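Local coordinates for protein bacterioferritin (Mycobacterium tuberculosis, PDB 3UOI) that probably oxidises ferrous iron with dioxygen at a ferroxidase centre and stores the ferric product as a mineral inside a hollow, haem-binding shell of 24 subunits, at residues I24-L29 against F89-A94; A94-V99 against E130-Y135. All blocks are in the same frame, centred on the assembly; numbering follows the deposited sequence.

Contact 1 (I24-L29 against F89-A94); sequences INQYFL and FEADLA. With HEM (protoporphyrin IX containing Fe), chain B.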
ATOM      1  N   ILE A  24       5.501  25.282 -40.934  1.00 18.00           N
ATOM      2  CA  ILE A  24       4.484  24.806 -40.058  1.00 19.38           C
ATOM      3  C   ILE A  24       3.303  24.469 -40.918  1.00 18.97           C
ATOM      4  O   ILE A  24       2.819  23.363 -40.886  1.00 23.52           O
ATOM      5  CB  ILE A  24       4.036  25.892 -39.088  1.00 17.55           C
ATOM      6  CG1 ILE A  24       5.066  26.095 -37.990  1.00 14.79           C
ATOM      7  CG2 ILE A  24       2.751  25.503 -38.524  1.00 21.41           C
ATOM      8  CD1 ILE A  24       4.953  27.313 -37.292  1.00 13.97           C
ATOM      9  N   ASN A  25       2.916  25.403 -41.767  1.00 18.77           N
ATOM     10  CA  ASN A  25       1.808  25.123 -42.637  1.00 17.16           C
ATOM     11  C   ASN A  25       2.050  23.989 -43.652  1.00 18.19           C
ATOM     12  O   ASN A  25       1.222  23.200 -43.903  1.00 17.75           O
ATOM     13  CB  ASN A  25       1.357  26.366 -43.346  1.00 16.90           C
ATOM     14  CG  ASN A  25       0.777  27.355 -42.430  1.00 15.38           C
ATOM     15  OD1 ASN A  25       1.076  27.341 -41.304  1.00 21.92           O
ATOM     16  ND2 ASN A  25      -0.065  28.207 -42.921  1.00 14.63           N
ATOM     17  N   GLN A  26       3.208  23.953 -44.238  1.00 19.81           N
ATOM     18  CA  GLN A  26       3.400  22.922 -45.206  1.00 19.82           C
ATOM     19  C   GLN A  26       3.392  21.592 -44.534  1.00 20.41           C
ATOM     20  O   GLN A  26       2.711  20.728 -44.977  1.00 23.07           O
ATOM     21  CB  GLN A  26       4.639  23.150 -46.059  1.00 22.02           C
ATOM     22  CG  GLN A  26       4.906  22.166 -47.177  1.00 14.98           C
ATOM     23  CD  GLN A  26       6.060  22.609 -48.006  1.00 22.89           C
ATOM     24  OE1 GLN A  26       6.031  23.651 -48.584  1.00 26.47           O
ATOM     25  NE2 GLN A  26       7.091  21.812 -48.051  1.00 22.38           N
ATOM     26  N   TYR A  27       4.112  21.482 -43.431  1.00 17.58           N
ATOM     27  CA  TYR A  27       4.241  20.243 -42.721  1.00 19.00           C
ATOM     28  C   TYR A  27       2.915  19.774 -42.158  1.00 19.87           C
ATOM     29  O   TYR A  27       2.585  18.638 -42.225  1.00 17.33           O
ATOM     30  CB  TYR A  27       5.330  20.286 -41.623  1.00 19.83           C
ATOM     31  CG  TYR A  27       6.787  20.511 -42.073  1.00 20.50           C
ATOM     32  CD1 TYR A  27       7.158  20.441 -43.382  1.00 21.55           C
ATOM     33  CD2 TYR A  27       7.770  20.802 -41.178  1.00 22.36           C
ATOM     34  CE1 TYR A  27       8.462  20.675 -43.786  1.00 26.08           C
ATOM     35  CE2 TYR A  27       9.091  21.028 -41.590  1.00 23.34           C
ATOM     36  CZ  TYR A  27       9.429  20.977 -42.902  1.00 24.52           C
ATOM     37  OH  TYR A  27      10.734  21.203 -43.345  1.00 27.99           O
ATOM     38  N   PHE A  28       2.167  20.698 -41.617  1.00 16.98           N
ATOM     39  CA  PHE A  28       0.903  20.298 -41.022  1.00 19.00           C
ATOM     40  C   PHE A  28      -0.064  19.752 -42.028  1.00 17.21           C
ATOM     41  O   PHE A  28      -0.519  18.674 -41.863  1.00 16.83           O
ATOM     42  CB  PHE A  28       0.216  21.447 -40.291  1.00 19.31           C
ATOM     43  CG  PHE A  28      -0.904  21.008 -39.368  1.00 20.77           C
ATOM     44  CD1 PHE A  28      -0.641  20.576 -38.074  1.00 21.12           C
ATOM     45  CD2 PHE A  28      -2.211  21.027 -39.777  1.00 22.44           C
ATOM     46  CE1 PHE A  28      -1.663  20.193 -37.225  1.00 22.89           C
ATOM     47  CE2 PHE A  28      -3.227  20.628 -38.907  1.00 23.20           C
ATOM     48  CZ  PHE A  28      -2.939  20.222 -37.647  1.00 19.29           C
ATOM     49  N   LEU A  29      -0.298  20.511 -43.095  1.00 16.93           N
ATOM     50  CA  LEU A  29      -1.253  20.135 -44.118  1.00 19.10           C
ATOM     51  C   LEU A  29      -0.836  18.833 -44.745  1.00 20.37           C
ATOM     52  O   LEU A  29      -1.631  18.030 -44.995  1.00 22.66           O
ATOM     53  CB  LEU A  29      -1.454  21.198 -45.154  1.00 17.64           C
ATOM     54  CG  LEU A  29      -2.460  20.854 -46.221  1.00 18.23           C
ATOM     55  CD1 LEU A  29      -3.841  20.960 -45.769  1.00 19.47           C
ATOM     56  CD2 LEU A  29      -2.252  21.730 -47.354  1.00 24.66           C
ATOM     57  N   PHE A  89       7.660  14.488 -49.515  1.00 23.76           N
ATOM     58  CA  PHE A  89       9.001  14.451 -48.993  1.00 24.75           C
ATOM     59  C   PHE A  89       9.905  15.407 -49.771  1.00 24.19           C
ATOM     60  O   PHE A  89      10.750  16.007 -49.202  1.00 24.84           O
ATOM     61  CB  PHE A  89       9.606  13.069 -49.098  1.00 23.55           C
ATOM     62  CG  PHE A  89       8.957  12.050 -48.278  1.00 26.03           C
ATOM     63  CD1 PHE A  89       8.593  12.299 -47.001  1.00 28.08           C
ATOM     64  CD2 PHE A  89       8.741  10.782 -48.779  1.00 28.94           C
ATOM     65  CE1 PHE A  89       7.997  11.321 -46.266  1.00 26.41           C
ATOM     66  CE2 PHE A  89       8.158   9.834 -48.039  1.00 19.54           C
ATOM     67  CZ  PHE A  89       7.774  10.109 -46.794  1.00 23.26           C
ATOM     68  N   GLU A  90       9.725  15.490 -51.075  1.00 24.80           N
ATOM     69  CA  GLU A  90      10.513  16.369 -51.924  1.00 26.05           C
ATOM     70  C   GLU A  90      10.327  17.841 -51.682  1.00 25.24           C
ATOM     71  O   GLU A  90      11.236  18.611 -51.726  1.00 23.48           O
ATOM     72  CB  GLU A  90      10.354  16.033 -53.377  1.00 26.68           C
ATOM     73  CG  GLU A  90      11.531  15.337 -53.849  1.00 33.95           C
ATOM     74  CD  GLU A  90      11.386  14.819 -55.217  1.00 43.14           C
ATOM     75  OE1 GLU A  90      10.277  14.929 -55.759  1.00 45.29           O
ATOM     76  OE2 GLU A  90      12.385  14.286 -55.722  1.00 42.18           O
ATOM     77  N   ALA A  91       9.091  18.188 -51.447  1.00 24.29           N
ATOM     78  CA  ALA A  91       8.665  19.498 -51.086  1.00 23.63           C
ATOM     79  C   ALA A  91       9.214  19.908 -49.727  1.00 25.27           C
ATOM     80  O   ALA A  91       9.582  21.004 -49.510  1.00 24.61           O
ATOM     81  CB  ALA A  91       7.174  19.546 -51.115  1.00 21.06           C
ATOM     82  N   ASP A  92       9.194  18.990 -48.795  1.00 25.32           N
ATOM     83  CA  ASP A  92       9.691  19.239 -47.469  1.00 25.16           C
ATOM     84  C   ASP A  92      11.200  19.406 -47.483  1.00 24.60           C
ATOM     85  O   ASP A  92      11.733  20.196 -46.796  1.00 24.47           O
ATOM     86  CB  ASP A  92       9.185  18.195 -46.498  1.00 22.98           C
ATOM     87  CG  ASP A  92       7.663  18.267 -46.283  1.00 26.36           C
ATOM     88  OD1 ASP A  92       7.184  17.376 -45.661  1.00 22.12           O
ATOM     89  OD2 ASP A  92       6.964  19.155 -46.735  1.00 29.82           O
ATOM     90  N   LEU A  93      11.855  18.635 -48.323  1.00 25.14           N
ATOM     91  CA  LEU A  93      13.285  18.687 -48.465  1.00 24.86           C
ATOM     92  C   LEU A  93      13.700  20.029 -48.954  1.00 25.37           C
ATOM     93  O   LEU A  93      14.658  20.533 -48.531  1.00 26.04           O
ATOM     94  CB  LEU A  93      13.784  17.632 -49.424  1.00 25.39           C
ATOM     95  CG  LEU A  93      14.260  16.334 -48.805  1.00 28.08           C
ATOM     96  CD1 LEU A  93      14.567  15.332 -49.851  1.00 27.85           C
ATOM     97  CD2 LEU A  93      15.437  16.572 -47.986  1.00 21.52           C
ATOM     98  N   ALA A  94      12.950  20.586 -49.871  1.00 24.46           N
ATOM     99  CA  ALA A  94      13.313  21.851 -50.459  1.00 24.40           C
ATOM    100  C   ALA A  94      13.327  23.030 -49.522  1.00 24.64           C
ATOM    101  O   ALA A  94      14.189  23.795 -49.593  1.00 24.65           O
ATOM    102  CB  ALA A  94      12.502  22.134 -51.720  1.00 24.14           C
TER
HETATM  103  CHA HEM B 200       0.400  23.238 -30.735  1.00 24.73           C
HETATM  104  CHB HEM B 200      -2.044  23.282 -34.878  1.00 20.97           C
HETATM  105  CHC HEM B 200       0.174  27.402 -36.063  1.00 24.98           C
HETATM  106  CHD HEM B 200       2.474  27.522 -31.812  1.00 19.24           C
HETATM  107  C1A HEM B 200      -0.586  22.955 -31.656  1.00 26.84           C
HETATM  108  C2A HEM B 200      -1.713  22.061 -31.530  1.00 32.17           C
HETATM  109  C3A HEM B 200      -2.364  22.084 -32.711  1.00 28.56           C
HETATM  110  C4A HEM B 200      -1.689  22.970 -33.588  1.00 24.97           C
HETATM  111  CMA HEM B 200      -3.643  21.339 -33.118  1.00 33.30           C
HETATM  112  CAA HEM B 200      -2.012  21.268 -30.224  1.00 33.31           C
HETATM  113  CBA HEM B 200      -2.288  22.296 -29.117  1.00 34.49           C
HETATM  114  CGA HEM B 200      -3.494  22.017 -28.228  1.00 42.03           C
HETATM  115  O1A HEM B 200      -4.090  22.968 -27.597  1.00 41.57           O
HETATM  116  O2A HEM B 200      -3.872  20.818 -28.122  1.00 38.76           O
HETATM  117  C1B HEM B 200      -1.612  24.382 -35.600  1.00 28.12           C
HETATM  118  C2B HEM B 200      -1.932  24.674 -36.993  1.00 30.09           C
HETATM  119  C3B HEM B 200      -1.343  25.818 -37.322  1.00 30.95           C
HETATM  120  C4B HEM B 200      -0.605  26.271 -36.144  1.00 27.10           C
HETATM  121  CMB HEM B 200      -2.841  23.854 -37.947  1.00 30.88           C
HETATM  122  CAB HEM B 200      -1.477  26.451 -38.738  1.00 30.02           C
HETATM  123  CBB HEM B 200      -0.645  27.402 -39.143  1.00 33.20           C
HETATM  124  C1C HEM B 200       1.003  27.838 -35.038  1.00 24.63           C
HETATM  125  C2C HEM B 200       1.908  28.982 -35.087  1.00 23.16           C
HETATM  126  C3C HEM B 200       2.517  29.014 -33.882  1.00 24.35           C
HETATM  127  C4C HEM B 200       2.087  27.871 -33.085  1.00 21.12           C
HETATM  128  CMC HEM B 200       2.079  29.960 -36.286  1.00 18.49           C
HETATM  129  CAC HEM B 200       3.545  30.031 -33.387  1.00 21.43           C
HETATM  130  CBC HEM B 200       4.304  29.609 -32.370  1.00 26.13           C
HETATM  131  C1D HEM B 200       2.186  26.337 -31.179  1.00 23.19           C
HETATM  132  C2D HEM B 200       2.834  25.887 -29.978  1.00 30.10           C
HETATM  133  C3D HEM B 200       2.164  24.559 -29.680  1.00 29.46           C
HETATM  134  C4D HEM B 200       1.210  24.362 -30.696  1.00 27.94           C
HETATM  135  CMD HEM B 200       3.919  26.631 -29.129  1.00 22.00           C
HETATM  136  CAD HEM B 200       2.395  23.616 -28.517  1.00 30.60           C
HETATM  137  CBD HEM B 200       3.663  22.851 -28.857  1.00 35.20           C
HETATM  138  CGD HEM B 200       3.802  21.803 -27.791  1.00 37.20           C
HETATM  139  O1D HEM B 200       2.754  21.253 -27.326  1.00 45.03           O
HETATM  140  O2D HEM B 200       4.956  21.538 -27.408  1.00 38.94           O
HETATM  141  NA  HEM B 200      -0.611  23.453 -32.925  1.00 24.51           N
HETATM  142  NB  HEM B 200      -0.778  25.357 -35.106  1.00 24.64           N
HETATM  143  NC  HEM B 200       1.168  27.223 -33.813  1.00 25.04           N
HETATM  144  ND  HEM B 200       1.272  25.409 -31.648  1.00 20.52           N
HETATM  145 FE   HEM B 200       0.337  25.377 -33.322  1.00 23.13          FE
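Gln26 and Asp92 join two nearly antiparallel helices, their axes 10.6 Å apart with N-to-C directions at 163°, by a side-chain hydrogen bond. Gln26 NE2 donates to Asp92 OD2 over 3.0 Å, and the bond is almost straight (174°). The carboxylate oxygen lies in the amide plane and uses its anti lone pair, and the amide and carboxylate planes are nearly coplanar. The same NE2 also reaches Ala91 O at 3.0 Å, a weak bond because the angle is poor. Gln26 can span the gap because CG stands trans to the backbone N (chi1 -176°) and the chain runs extended beyond it. The backbone N of Arg80 binds OE1 of the same amide, so both ends of the amide are held and its flip is fixed. Asp92 OD2 has a further, weak partner in His30 ND1.

Packing adds the ring of Tyr27, which slides past the carboxylate of Asp92; Tyr27 CE1 comes within 3.6 Å of Asp92 CG, with ring and carboxylate planes steeply inclined to each other. Beyond, Tyr27 meets the ring of His132 and touches Glu53 and Glu96, so it stands against residues predicted to bind iron.

Turned from helix 85-112, other residues of 24-29 line the haem pocket. The haem methyl CMB sits over the centre of one face of the Phe28 ring, 3.3 Å above the plane, a CH-pi contact. Ile24 lays CG2 3.9 Å from the vinyl carbon CBB, and its CD1 lies 4.0 Å from the methyl CMC. Helix 7-36 thus has one flank in the interior of the four-helix ferritin bundle and another in the haem pocket that marks bacterioferritins, shared between the two subunits of a dimer.

Contact 2 (A94-V99 against E130-Y135); sequences AIEYDV and EEHIDY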
ATOM      1  N   ALA A  94      12.950  20.586 -49.871  1.00 24.46           N
ATOM      2  CA  ALA A  94      13.313  21.851 -50.459  1.00 24.40           C
ATOM      3  C   ALA A  94      13.327  23.030 -49.522  1.00 24.64           C
ATOM      4  O   ALA A  94      14.189  23.795 -49.593  1.00 24.65           O
ATOM      5  CB  ALA A  94      12.502  22.134 -51.720  1.00 24.14           C
ATOM      6  N   ILE A  95      12.344  23.154 -48.663  1.00 24.44           N
ATOM      7  CA  ILE A  95      12.325  24.165 -47.629  1.00 23.07           C
ATOM      8  C   ILE A  95      13.433  24.043 -46.546  1.00 23.99           C
ATOM      9  O   ILE A  95      14.023  24.987 -46.139  1.00 23.74           O
ATOM     10  CB  ILE A  95      10.910  24.275 -47.005  1.00 24.57           C
ATOM     11  CG1 ILE A  95      10.860  25.412 -46.010  1.00 23.35           C
ATOM     12  CG2 ILE A  95      10.505  23.026 -46.361  1.00 19.59           C
ATOM     13  CD1 ILE A  95       9.623  26.146 -46.046  1.00 25.26           C
ATOM     14  N   GLU A  96      13.714  22.850 -46.100  1.00 22.42           N
ATOM     15  CA  GLU A  96      14.819  22.646 -45.206  1.00 23.62           C
ATOM     16  C   GLU A  96      16.166  23.034 -45.880  1.00 23.78           C
ATOM     17  O   GLU A  96      17.002  23.615 -45.253  1.00 23.04           O
ATOM     18  CB  GLU A  96      14.857  21.203 -44.729  1.00 23.12           C
ATOM     19  CG  GLU A  96      13.572  20.652 -44.168  1.00 28.62           C
ATOM     20  CD  GLU A  96      13.415  19.229 -44.572  1.00 39.12           C
ATOM     21  OE1 GLU A  96      14.429  18.631 -45.003  1.00 45.56           O
ATOM     22  OE2 GLU A  96      12.325  18.661 -44.476  1.00 42.94           O
ATOM     23  N   TYR A  97      16.352  22.702 -47.150  1.00 22.30           N
ATOM     24  CA  TYR A  97      17.548  23.109 -47.874  1.00 21.79           C
ATOM     25  C   TYR A  97      17.623  24.621 -47.989  1.00 20.42           C
ATOM     26  O   TYR A  97      18.654  25.178 -47.836  1.00 20.52           O
ATOM     27  CB  TYR A  97      17.688  22.417 -49.213  1.00 22.52           C
ATOM     28  CG  TYR A  97      18.400  21.098 -49.141  1.00 25.80           C
ATOM     29  CD1 TYR A  97      19.690  21.034 -48.695  1.00 31.63           C
ATOM     30  CD2 TYR A  97      17.818  19.947 -49.556  1.00 24.97           C
ATOM     31  CE1 TYR A  97      20.333  19.897 -48.628  1.00 30.38           C
ATOM     32  CE2 TYR A  97      18.458  18.796 -49.474  1.00 25.95           C
ATOM     33  CZ  TYR A  97      19.730  18.766 -49.018  1.00 28.71           C
ATOM     34  OH  TYR A  97      20.442  17.628 -48.925  1.00 29.63           O
ATOM     35  N   ASP A  98      16.489  25.254 -48.210  1.00 18.48           N
ATOM     36  CA  ASP A  98      16.431  26.681 -48.230  1.00 21.66           C
ATOM     37  C   ASP A  98      16.884  27.207 -46.893  1.00 20.11           C
ATOM     38  O   ASP A  98      17.607  28.109 -46.862  1.00 22.57           O
ATOM     39  CB  ASP A  98      15.054  27.215 -48.539  1.00 22.09           C
ATOM     40  CG  ASP A  98      14.790  27.329 -49.981  1.00 28.17           C
ATOM     41  OD1 ASP A  98      15.553  26.792 -50.723  1.00 33.57           O
ATOM     42  OD2 ASP A  98      13.800  27.918 -50.374  1.00 33.96           O
ATOM     43  N   VAL A  99      16.499  26.590 -45.801  1.00 20.72           N
ATOM     44  CA  VAL A  99      16.978  27.039 -44.493  1.00 21.09           C
ATOM     45  C   VAL A  99      18.504  26.922 -44.342  1.00 23.04           C
ATOM     46  O   VAL A  99      19.142  27.799 -43.857  1.00 18.19           O
ATOM     47  CB  VAL A  99      16.270  26.314 -43.325  1.00 21.38           C
ATOM     48  CG1 VAL A  99      17.037  26.485 -42.056  1.00 21.23           C
ATOM     49  CG2 VAL A  99      14.949  26.870 -43.146  1.00 18.05           C
ATOM     50  N   GLU A 130      19.093  19.533 -40.305  1.00 20.87           N
ATOM     51  CA  GLU A 130      19.946  18.517 -40.884  1.00 22.68           C
ATOM     52  C   GLU A 130      19.377  17.113 -40.593  1.00 22.37           C
ATOM     53  O   GLU A 130      19.273  16.269 -41.462  1.00 19.01           O
ATOM     54  CB  GLU A 130      21.385  18.660 -40.401  1.00 20.53           C
ATOM     55  CG  GLU A 130      22.056  19.975 -40.704  1.00 27.24           C
ATOM     56  CD  GLU A 130      23.513  20.040 -40.292  1.00 21.75           C
ATOM     57  OE1 GLU A 130      23.857  19.509 -39.289  1.00 30.68           O
ATOM     58  OE2 GLU A 130      24.297  20.614 -40.947  1.00 22.62           O
ATOM     59  N   GLU A 131      18.944  16.942 -39.359  1.00 21.63           N
ATOM     60  CA  GLU A 131      18.301  15.692 -38.977  1.00 23.43           C
ATOM     61  C   GLU A 131      17.086  15.459 -39.843  1.00 21.65           C
ATOM     62  O   GLU A 131      16.920  14.412 -40.393  1.00 23.12           O
ATOM     63  CB  GLU A 131      17.925  15.685 -37.491  1.00 22.56           C
ATOM     64  CG  GLU A 131      19.116  15.630 -36.598  1.00 29.25           C
ATOM     65  CD  GLU A 131      18.885  14.991 -35.239  1.00 37.13           C
ATOM     66  OE1 GLU A 131      17.811  14.469 -34.955  1.00 35.92           O
ATOM     67  OE2 GLU A 131      19.826  15.004 -34.445  1.00 40.66           O
ATOM     68  N   HIS A 132      16.296  16.479 -40.045  1.00 22.15           N
ATOM     69  CA  HIS A 132      15.141  16.312 -40.878  1.00 23.10           C
ATOM     70  C   HIS A 132      15.454  15.923 -42.314  1.00 22.86           C
ATOM     71  O   HIS A 132      14.820  15.065 -42.851  1.00 24.08           O
ATOM     72  CB  HIS A 132      14.374  17.593 -40.915  1.00 24.04           C
ATOM     73  CG  HIS A 132      12.948  17.425 -41.286  1.00 26.95           C
ATOM     74  ND1 HIS A 132      12.065  18.466 -41.309  1.00 30.15           N
ATOM     75  CD2 HIS A 132      12.254  16.339 -41.672  1.00 30.38           C
ATOM     76  CE1 HIS A 132      10.885  18.032 -41.686  1.00 28.32           C
ATOM     77  NE2 HIS A 132      10.969  16.741 -41.906  1.00 26.99           N
ATOM     78  N   ILE A 133      16.444  16.573 -42.910  1.00 22.38           N
ATOM     79  CA  ILE A 133      16.809  16.317 -44.266  1.00 20.16           C
ATOM     80  C   ILE A 133      17.279  14.905 -44.384  1.00 18.78           C
ATOM     81  O   ILE A 133      16.915  14.244 -45.313  1.00 18.53           O
ATOM     82  CB  ILE A 133      17.890  17.272 -44.752  1.00 19.60           C
ATOM     83  CG1 ILE A 133      17.322  18.661 -44.990  1.00 16.19           C
ATOM     84  CG2 ILE A 133      18.555  16.729 -46.004  1.00 24.04           C
ATOM     85  CD1 ILE A 133      18.237  19.698 -44.742  1.00 15.78           C
ATOM     86  N   ASP A 134      18.064  14.475 -43.407  1.00 17.71           N
ATOM     87  CA  ASP A 134      18.616  13.134 -43.370  1.00 18.40           C
ATOM     88  C   ASP A 134      17.444  12.148 -43.302  1.00 16.31           C
ATOM     89  O   ASP A 134      17.386  11.249 -44.055  1.00 13.63           O
ATOM     90  CB  ASP A 134      19.643  12.986 -42.246  1.00 20.06           C
ATOM     91  CG  ASP A 134      20.207  11.580 -42.088  1.00 23.54           C
ATOM     92  OD1 ASP A 134      20.208  10.812 -42.984  1.00 24.33           O
ATOM     93  OD2 ASP A 134      20.707  11.278 -41.031  1.00 32.40           O
ATOM     94  N   TYR A 135      16.465  12.423 -42.467  1.00 15.92           N
ATOM     95  CA  TYR A 135      15.269  11.610 -42.401  1.00 17.62           C
ATOM     96  C   TYR A 135      14.492  11.578 -43.695  1.00 17.84           C
ATOM     97  O   TYR A 135      14.049  10.568 -44.076  1.00 21.28           O
ATOM     98  CB  TYR A 135      14.325  12.101 -41.324  1.00 17.27           C
ATOM     99  CG  TYR A 135      12.914  11.619 -41.482  1.00 16.16           C
ATOM    100  CD1 TYR A 135      12.514  10.402 -40.990  1.00 16.07           C
ATOM    101  CD2 TYR A 135      12.003  12.370 -42.142  1.00 14.36           C
ATOM    102  CE1 TYR A 135      11.249   9.974 -41.148  1.00 13.52           C
ATOM    103  CE2 TYR A 135      10.755  11.956 -42.313  1.00 21.97           C
ATOM    104  CZ  TYR A 135      10.360  10.757 -41.823  1.00 21.51           C
ATOM    105  OH  TYR A 135       9.080  10.388 -42.026  1.00 26.52           O
TER
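Glu96 lays its carboxylate over the imidazole of His132. OE2 sits above the centre of one ring face, 3.1 Å out of the plane, and the two flat groups are tilted by only 28°. Although Glu96 OE2 is 3.2 Å from His132 ND1, the angle is too poor for a hydrogen bond, since the oxygen meets the ring from above. The bend of the Glu96 chain at chi2 and a His132 CG held trans to the backbone N (chi1 -158°) bring OE2 over the ring.

Beside this polar pair, Ile133 packs between Glu96 and Tyr97. Its CD1 is 3.7 Å from Glu96 CB, and on the other branch Ile133 CG2 lies 3.8 Å from Tyr97 CZ. The helices run roughly antiparallel at 147°, their axes 9.7 Å apart, and bring the CA atoms of Glu96 and Ile133 to 6.7 Å.

Farther out, the Tyr97 hydroxyl is hydrogen-bonded to Glu137, which anchors the hydroxyl end of the ring that packs on the isoleucine. Tyr27 of helix 7-36 probably hydrogen-bonds to Glu96 through its hydroxyl, and its ring meets that of His132 steeply. On the far flank, Glu130 forms a salt bridge to Arg63 of another subunit, tying helix 116-146 into the shell.

Glu96 and His132 are predicted ligands of the second iron of the ferroxidase centre, with Glu53 and Glu129 nearby. In contact face-on through OE2, and not hydrogen-bonded to each other, carboxylate and imidazole are consistent with two neighbouring ligands directed at a common metal.

Overall arrangement
From the N terminus, helix 7-36 leads into helix 40-66 and a connecting loop before helix 85-112 returns antiparallel to the first; contact 1 closes this long excursion, the nearest ends 60 residues apart. The chain then runs on through 94-99, turns, and comes back along helix 116-146, where contact 2 closes a shorter loop, its ends 31 residues apart. The two are in series, neither nested nor crossed, and share Ala94 on helix 85-112. Their centres lie about 10 Å apart. Tyr27 bridges them: its OH probably hydrogen-bonds to Glu96 OE2 at 3.2 Å. Together they tie three helices of the bundle around the predicted diiron site, with the haem, shared with the second subunit, on the flank of helix 7-36 turned away from helix 85-112.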